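N-acetylglucosamine 2-epimerase (Xylella fastidiosa, PDB 3GT5) probably acts as a sugar isomerase or epimerase of the N-acylglucosamine 2-epimerase family. Local coordinates at residues A[72-77]-A[126-131]; A[53-58]-A[82-87]. All blocks are in the same frame, centred on the assembly; numbering follows the deposited sequence.

Interaction 1. Residues A[72-77]-A[126-131]; sequences EYLDAV and LKVGIK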
ATOM      1  N   GLU A  72      -5.180  10.230  21.814  1.00 25.32           N
ATOM      2  CA  GLU A  72      -3.883   9.609  21.736  1.00 25.73           C
ATOM      3  C   GLU A  72      -3.480   9.341  20.274  1.00 23.88           C
ATOM      4  O   GLU A  72      -2.298   9.419  19.929  1.00 22.89           O
ATOM      5  CB  GLU A  72      -3.820   8.324  22.579  1.00 26.78           C
ATOM      6  CG  GLU A  72      -3.731   8.574  24.103  1.00 29.65           C
ATOM      7  CD  GLU A  72      -3.318   7.343  24.921  1.00 35.15           C
ATOM      8  OE1 GLU A  72      -3.480   7.387  26.168  1.00 38.26           O
ATOM      9  OE2 GLU A  72      -2.835   6.342  24.339  1.00 33.34           O
ATOM     10  N   TYR A  73      -4.459   9.102  19.404  1.00 24.13           N
ATOM     11  CA  TYR A  73      -4.149   8.795  17.992  1.00 23.75           C
ATOM     12  C   TYR A  73      -3.772  10.060  17.245  1.00 23.93           C
ATOM     13  O   TYR A  73      -2.837  10.040  16.434  1.00 22.55           O
ATOM     14  CB  TYR A  73      -5.307   8.120  17.312  1.00 23.59           C
ATOM     15  CG  TYR A  73      -5.659   6.732  17.837  1.00 22.24           C
ATOM     16  CD1 TYR A  73      -4.821   6.019  18.677  1.00 23.29           C
ATOM     17  CD2 TYR A  73      -6.826   6.126  17.432  1.00 23.79           C
ATOM     18  CE1 TYR A  73      -5.174   4.727  19.137  1.00 24.60           C
ATOM     19  CE2 TYR A  73      -7.169   4.840  17.863  1.00 25.02           C
ATOM     20  CZ  TYR A  73      -6.356   4.161  18.712  1.00 25.34           C
ATOM     21  OH  TYR A  73      -6.741   2.901  19.125  1.00 28.25           O
ATOM     22  N   LEU A  74      -4.486  11.160  17.519  1.00 23.20           N
ATOM     23  CA  LEU A  74      -4.098  12.476  16.947  1.00 24.50           C
ATOM     24  C   LEU A  74      -2.700  12.898  17.397  1.00 23.27           C
ATOM     25  O   LEU A  74      -1.912  13.368  16.595  1.00 24.04           O
ATOM     26  CB  LEU A  74      -5.144  13.559  17.269  1.00 24.31           C
ATOM     27  CG  LEU A  74      -4.992  14.973  16.630  1.00 27.05           C
ATOM     28  CD1 LEU A  74      -4.966  14.898  15.127  1.00 26.88           C
ATOM     29  CD2 LEU A  74      -6.110  15.875  17.089  1.00 28.56           C
ATOM     30  N   ASP A  75      -2.371  12.723  18.674  1.00 24.04           N
ATOM     31  CA  ASP A  75      -1.020  12.982  19.174  1.00 23.78           C
ATOM     32  C   ASP A  75       0.065  12.184  18.446  1.00 22.54           C
ATOM     33  O   ASP A  75       1.180  12.717  18.182  1.00 21.48           O
ATOM     34  CB  ASP A  75      -0.917  12.643  20.660  1.00 25.18           C
ATOM     35  CG  ASP A  75      -1.720  13.585  21.528  1.00 30.38           C
ATOM     36  OD1 ASP A  75      -2.083  14.678  21.044  1.00 37.10           O
ATOM     37  OD2 ASP A  75      -1.949  13.240  22.715  1.00 38.88           O
ATOM     38  N   ALA A  76      -0.258  10.920  18.149  1.00 20.65           N
ATOM     39  CA  ALA A  76       0.678  10.037  17.454  1.00 20.28           C
ATOM     40  C   ALA A  76       0.871  10.465  15.999  1.00 20.02           C
ATOM     41  O   ALA A  76       1.980  10.317  15.489  1.00 21.24           O
ATOM     42  CB  ALA A  76       0.224   8.556  17.508  1.00 20.47           C
ATOM     43  N   VAL A  77      -0.168  10.980  15.346  1.00 20.84           N
ATOM     44  CA  VAL A  77      -0.029  11.564  13.975  1.00 20.16           C
ATOM     45  C   VAL A  77       1.013  12.693  13.985  1.00 20.72           C
ATOM     46  O   VAL A  77       1.943  12.715  13.138  1.00 19.58           O
ATOM     47  CB  VAL A  77      -1.393  12.086  13.409  1.00 19.55           C
ATOM     48  CG1 VAL A  77      -1.210  12.928  12.103  1.00 18.95           C
ATOM     49  CG2 VAL A  77      -2.364  10.939  13.148  1.00 19.16           C
ATOM     50  N   LEU A 126      -3.265  16.557   6.718  1.00 20.04           N
ATOM     51  CA  LEU A 126      -4.266  17.581   6.409  1.00 19.99           C
ATOM     52  C   LEU A 126      -5.686  17.102   6.777  1.00 21.25           C
ATOM     53  O   LEU A 126      -6.479  17.892   7.309  1.00 21.14           O
ATOM     54  CB  LEU A 126      -4.165  17.993   4.923  1.00 20.01           C
ATOM     55  CG  LEU A 126      -5.048  19.129   4.423  1.00 19.29           C
ATOM     56  CD1 LEU A 126      -4.816  20.401   5.268  1.00 20.82           C
ATOM     57  CD2 LEU A 126      -4.801  19.377   2.957  1.00 19.59           C
ATOM     58  N   LYS A 127      -6.003  15.825   6.511  1.00 20.67           N
ATOM     59  CA  LYS A 127      -7.295  15.265   6.848  1.00 22.10           C
ATOM     60  C   LYS A 127      -7.626  15.395   8.323  1.00 22.35           C
ATOM     61  O   LYS A 127      -8.803  15.509   8.642  1.00 23.95           O
ATOM     62  CB  LYS A 127      -7.392  13.782   6.469  1.00 21.96           C
ATOM     63  CG  LYS A 127      -7.561  13.509   4.954  1.00 23.85           C
ATOM     64  CD  LYS A 127      -7.721  12.017   4.610  1.00 24.47           C
ATOM     65  CE  LYS A 127      -7.828  11.820   3.063  1.00 24.27           C
ATOM     66  NZ  LYS A 127      -8.064  10.403   2.705  1.00 25.94           N
ATOM     67  N   VAL A 128      -6.623  15.339   9.196  1.00 22.39           N
ATOM     68  CA  VAL A 128      -6.847  15.419  10.660  1.00 23.32           C
ATOM     69  C   VAL A 128      -6.741  16.852  11.162  1.00 25.05           C
ATOM     70  O   VAL A 128      -6.801  17.110  12.352  1.00 27.04           O
ATOM     71  CB  VAL A 128      -5.980  14.445  11.483  1.00 23.25           C
ATOM     72  CG1 VAL A 128      -6.120  13.030  10.947  1.00 24.94           C
ATOM     73  CG2 VAL A 128      -4.515  14.907  11.594  1.00 21.47           C
ATOM     74  N   GLY A 129      -6.590  17.778  10.229  1.00 25.55           N
ATOM     75  CA  GLY A 129      -6.704  19.217  10.523  1.00 25.57           C
ATOM     76  C   GLY A 129      -5.387  19.930  10.660  1.00 25.38           C
ATOM     77  O   GLY A 129      -5.367  21.074  11.098  1.00 26.15           O
ATOM     78  N   ILE A 130      -4.263  19.320  10.262  1.00 24.10           N
ATOM     79  CA  ILE A 130      -2.973  20.033  10.317  1.00 23.81           C
ATOM     80  C   ILE A 130      -2.864  20.918   9.062  1.00 25.52           C
ATOM     81  O   ILE A 130      -2.546  20.437   7.955  1.00 23.50           O
ATOM     82  CB  ILE A 130      -1.767  19.094  10.454  1.00 24.28           C
ATOM     83  CG1 ILE A 130      -1.869  18.277  11.744  1.00 24.95           C
ATOM     84  CG2 ILE A 130      -0.441  19.891  10.435  1.00 23.93           C
ATOM     85  CD1 ILE A 130      -0.822  17.174  11.874  1.00 26.17           C
ATOM     86  N   LYS A 131      -3.156  22.212   9.203  1.00 25.03           N
ATOM     87  CA  LYS A 131      -3.345  23.017   7.993  1.00 27.36           C
ATOM     88  C   LYS A 131      -2.038  23.189   7.210  1.00 25.52           C
ATOM     89  O   LYS A 131      -2.061  23.260   5.979  1.00 25.56           O
ATOM     90  CB  LYS A 131      -4.020  24.358   8.272  1.00 28.33           C
ATOM     91  CG  LYS A 131      -5.566  24.242   8.423  1.00 32.37           C
ATOM     92  CD  LYS A 131      -6.194  25.630   8.568  1.00 36.29           C
ATOM     93  CE  LYS A 131      -7.577  25.566   9.193  1.00 38.29           C
ATOM     94  NZ  LYS A 131      -8.169  26.936   9.211  1.00 40.90           N
TER

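Interaction 2. Residues A[53-58]-A[82-87]; sequences SSTRFV and SYVRDV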
ATOM      1  N   SER A  53       7.846   2.449   6.866  1.00 16.84           N
ATOM      2  CA  SER A  53       7.165   2.342   8.188  1.00 16.94           C
ATOM      3  C   SER A  53       6.840   3.699   8.835  1.00 17.78           C
ATOM      4  O   SER A  53       5.712   3.914   9.366  1.00 17.00           O
ATOM      5  CB  SER A  53       7.924   1.422   9.150  1.00 18.34           C
ATOM      6  OG  SER A  53       7.689   0.080   8.794  1.00 20.77           O
ATOM      7  N   SER A  54       7.802   4.618   8.813  1.00 17.35           N
ATOM      8  CA  SER A  54       7.598   5.953   9.403  1.00 17.32           C
ATOM      9  C   SER A  54       6.346   6.628   8.817  1.00 17.42           C
ATOM     10  O   SER A  54       5.547   7.239   9.539  1.00 17.93           O
ATOM     11  CB  SER A  54       8.818   6.881   9.179  1.00 16.89           C
ATOM     12  OG  SER A  54       9.947   6.450   9.918  1.00 18.36           O
ATOM     13  N   THR A  55       6.175   6.537   7.516  1.00 17.33           N
ATOM     14  CA  THR A  55       4.997   7.121   6.853  1.00 16.47           C
ATOM     15  C   THR A  55       3.712   6.296   7.052  1.00 17.69           C
ATOM     16  O   THR A  55       2.630   6.860   7.285  1.00 16.62           O
ATOM     17  CB  THR A  55       5.302   7.349   5.372  1.00 17.07           C
ATOM     18  OG1 THR A  55       5.743   6.119   4.770  1.00 16.21           O
ATOM     19  CG2 THR A  55       6.357   8.444   5.187  1.00 16.31           C
ATOM     20  N   ARG A  56       3.806   4.970   6.937  1.00 16.59           N
ATOM     21  CA  ARG A  56       2.616   4.129   7.072  1.00 16.87           C
ATOM     22  C   ARG A  56       2.013   4.240   8.467  1.00 16.67           C
ATOM     23  O   ARG A  56       0.800   4.184   8.619  1.00 16.36           O
ATOM     24  CB  ARG A  56       2.926   2.666   6.721  1.00 17.30           C
ATOM     25  CG  ARG A  56       2.955   2.439   5.200  1.00 16.28           C
ATOM     26  CD  ARG A  56       3.310   1.012   4.867  1.00 17.55           C
ATOM     27  NE  ARG A  56       3.393   0.809   3.420  1.00 15.99           N
ATOM     28  CZ  ARG A  56       3.597  -0.384   2.850  1.00 19.24           C
ATOM     29  NH1 ARG A  56       3.654  -1.476   3.598  1.00 19.99           N
ATOM     30  NH2 ARG A  56       3.666  -0.490   1.522  1.00 22.63           N
ATOM     31  N   PHE A  57       2.850   4.367   9.499  1.00 17.65           N
ATOM     32  CA  PHE A  57       2.300   4.541  10.861  1.00 17.55           C
ATOM     33  C   PHE A  57       1.527   5.859  11.012  1.00 18.43           C
ATOM     34  O   PHE A  57       0.581   5.928  11.769  1.00 19.39           O
ATOM     35  CB  PHE A  57       3.376   4.509  11.921  1.00 16.78           C
ATOM     36  CG  PHE A  57       3.671   3.143  12.473  1.00 18.70           C
ATOM     37  CD1 PHE A  57       2.708   2.435  13.183  1.00 18.49           C
ATOM     38  CD2 PHE A  57       4.942   2.603  12.351  1.00 20.39           C
ATOM     39  CE1 PHE A  57       3.003   1.173  13.713  1.00 20.79           C
ATOM     40  CE2 PHE A  57       5.245   1.339  12.889  1.00 19.03           C
ATOM     41  CZ  PHE A  57       4.263   0.640  13.570  1.00 19.62           C
ATOM     42  N   VAL A  58       1.923   6.913  10.298  1.00 18.08           N
ATOM     43  CA  VAL A  58       1.103   8.140  10.269  1.00 18.43           C
ATOM     44  C   VAL A  58      -0.277   7.856   9.678  1.00 18.31           C
ATOM     45  O   VAL A  58      -1.288   8.289  10.215  1.00 18.78           O
ATOM     46  CB  VAL A  58       1.797   9.233   9.458  1.00 17.80           C
ATOM     47  CG1 VAL A  58       0.863  10.443   9.150  1.00 19.67           C
ATOM     48  CG2 VAL A  58       3.030   9.700  10.162  1.00 18.28           C
ATOM     49  N   SER A  82       6.481  14.653  12.762  1.00 22.86           N
ATOM     50  CA  SER A  82       7.724  15.286  13.178  1.00 23.25           C
ATOM     51  C   SER A  82       8.940  14.447  12.798  1.00 22.74           C
ATOM     52  O   SER A  82       9.936  14.971  12.336  1.00 23.94           O
ATOM     53  CB  SER A  82       7.786  15.577  14.697  1.00 24.49           C
ATOM     54  OG  SER A  82       6.707  16.422  15.022  1.00 28.19           O
ATOM     55  N   TYR A  83       8.863  13.153  13.013  1.00 21.50           N
ATOM     56  CA  TYR A  83       9.952  12.295  12.624  1.00 22.05           C
ATOM     57  C   TYR A  83      10.233  12.337  11.103  1.00 21.82           C
ATOM     58  O   TYR A  83      11.387  12.409  10.689  1.00 21.33           O
ATOM     59  CB  TYR A  83       9.671  10.868  13.052  1.00 22.19           C
ATOM     60  CG  TYR A  83      10.895  10.000  13.101  1.00 22.32           C
ATOM     61  CD1 TYR A  83      11.871  10.183  14.088  1.00 24.00           C
ATOM     62  CD2 TYR A  83      11.093   9.004  12.174  1.00 22.31           C
ATOM     63  CE1 TYR A  83      12.989   9.359  14.158  1.00 24.12           C
ATOM     64  CE2 TYR A  83      12.199   8.184  12.222  1.00 24.24           C
ATOM     65  CZ  TYR A  83      13.152   8.365  13.223  1.00 26.59           C
ATOM     66  OH  TYR A  83      14.249   7.547  13.257  1.00 29.34           O
ATOM     67  N   VAL A  84       9.175  12.295  10.299  1.00 21.42           N
ATOM     68  CA  VAL A  84       9.308  12.370   8.830  1.00 22.33           C
ATOM     69  C   VAL A  84       9.968  13.687   8.438  1.00 23.41           C
ATOM     70  O   VAL A  84      10.943  13.699   7.662  1.00 23.77           O
ATOM     71  CB  VAL A  84       7.928  12.165   8.104  1.00 22.11           C
ATOM     72  CG1 VAL A  84       8.058  12.405   6.568  1.00 21.22           C
ATOM     73  CG2 VAL A  84       7.388  10.762   8.324  1.00 22.58           C
ATOM     74  N   ARG A  85       9.524  14.796   9.043  1.00 24.37           N
ATOM     75  CA  ARG A  85      10.058  16.098   8.628  1.00 25.55           C
ATOM     76  C   ARG A  85      11.405  16.509   9.240  1.00 26.53           C
ATOM     77  O   ARG A  85      12.172  17.216   8.582  1.00 26.25           O
ATOM     78  CB  ARG A  85       8.999  17.179   8.820  1.00 25.68           C
ATOM     79  CG  ARG A  85       7.863  17.013   7.861  1.00 26.54           C
ATOM     80  CD  ARG A  85       7.013  18.205   7.665  1.00 29.00           C
ATOM     81  NE  ARG A  85       7.681  19.374   7.107  1.00 29.19           N
ATOM     82  CZ  ARG A  85       7.963  19.592   5.820  1.00 31.87           C
ATOM     83  NH1 ARG A  85       7.724  18.676   4.884  1.00 28.15           N
ATOM     84  NH2 ARG A  85       8.526  20.746   5.456  1.00 30.33           N
ATOM     85  N   ASP A  86      11.696  16.051  10.459  1.00 27.53           N
ATOM     86  CA  ASP A  86      12.884  16.475  11.194  1.00 29.65           C
ATOM     87  C   ASP A  86      14.040  15.519  11.105  1.00 29.40           C
ATOM     88  O   ASP A  86      15.213  15.947  11.263  1.00 30.53           O
ATOM     89  CB  ASP A  86      12.532  16.690  12.654  1.00 30.85           C
ATOM     90  CG  ASP A  86      11.482  17.772  12.831  1.00 34.88           C
ATOM     91  OD1 ASP A  86      11.204  18.530  11.856  1.00 40.50           O
ATOM     92  OD2 ASP A  86      10.929  17.867  13.943  1.00 38.70           O
ATOM     93  N   VAL A  87      13.749  14.237  10.842  1.00 27.14           N
ATOM     94  CA  VAL A  87      14.785  13.211  10.845  1.00 25.57           C
ATOM     95  C   VAL A  87      14.991  12.606   9.459  1.00 24.86           C
ATOM     96  O   VAL A  87      16.119  12.500   9.017  1.00 24.50           O
ATOM     97  CB  VAL A  87      14.516  12.133  11.890  1.00 24.57           C
ATOM     98  CG1 VAL A  87      15.627  11.102  11.924  1.00 27.84           C
ATOM     99  CG2 VAL A  87      14.325  12.794  13.261  1.00 26.31           C
TER

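Interaction 1. Residues A[72-77]-A[126-131]
No flat group takes part between L74 and V77 of helix 71-88 and V128 and I130 beyond the end of helix 112-127; rings of neighbouring helices are touched by the same side chains, Y65 by L74, and H78 and W136 by I130. The contact itself is aliphatic, burying 154 Å² without a hydrogen bond across it. V128 supplies its centre. Its chi1 of -52° puts CG1 beside the backbone N, opposite the carbonyl carbon, and leaves CG2 between N and C as the branch met by both helix residues. From L74 comes CD1, 3.6 Å from V128 CG2 and 3.8 Å from V128 CB, so this methyl lies alongside the valine's branch point, and the two side chains slide past each other in opposite senses. The CA atom of L74 is 7.5 Å from that of V128, the closest CA pair of the two segments. V77 engages differently: its CG1, swung opposite the backbone N (chi1 169°), meets V128 CG2 tip to tip at 3.9 Å. The same V77 CG1 lies 4.3 Å from I130 CD1, a looser touch at the end of the extended isoleucine chain.

What presents V128 and I130 together is a Schellman motif. G129 is its C-prime residue, with phi 101°, and its N bonds to L126 O at 2.9 Å, while I130 N reaches back to the carbonyl of the residue preceding L126. The capped end of helix 112-127 is thereby set against the first turns of helix 71-88, whose V77 also packs on A62 of helix 51-68; I130 leans on helix 133-147, and K127 forms a salt bridge with E187 of helix 172-189.

Interaction 2. Residues A[53-58]-A[82-87]
S54 opens the contact by bringing its OG to the edge of the Y83 ring, near the ring plane, 3.6 Å from Y83 CD2 and 3.7 Å from Y83 CE2. This is van der Waals contact: the polar partner of S54 OG is H88, through NE2, a residue further along the same helix as Y83. V87 CB stands 3.9 Å above one face of the ring, offset toward the rim; L100 of strand 99-101 also touches the side chain, and the phenol OH is hydrogen-bonded to D103 OD1. Backbone and side chain of S54 also receive V84, whose CG2 is 4.2 Å from both S54 O and S54 CB. S54 and V84 form the closest CA pair of the two segments, 6.7 Å apart from S54 CA to V84 CA.

One residue on, T55 offers a methyl. Its chi1 of 55° sends OG1 back over its own helix, where L51 O accepts a hydrogen bond, and turns CG2 outward to meet V84 CG2 at 4.0 Å; the two side chains cross at about a right angle. The hydroxyl is thus satisfied within the helix, and T55 meets the valine through its methyl.

All four touching residues are buried, and 155 Å² is covered in total. The local axes approach to 9.8 Å with N-to-C directions 147° apart, which describes an antiparallel helical hairpin, 51-68 followed by 71-88. This is consistent with the (alpha/alpha)6-barrel fold of this epimerase family, in which neighbouring helices run antiparallel.

Following the chain from the N terminus, the segments come in the order 53-58, 72-77, 82-87 and 126-131, so the two contacts cross. Interaction 2 closes the shorter span, with 23 residues between its segments, 21 of them helical, as helix 71-88 returns along helix 51-68. Interaction 1 starts within that span and closes a longer one of 48 intervening residues, which runs through strands 99-101 and 104-111 before helix 112-127 arrives. Helix 71-88 serves both contacts, whose centres are 13 Å apart. They touch directly where V77 CG2 lies 4.1 Å from V58 O, between helices 51-68 and 71-88; interaction 1 then adds the end of helix 112-127.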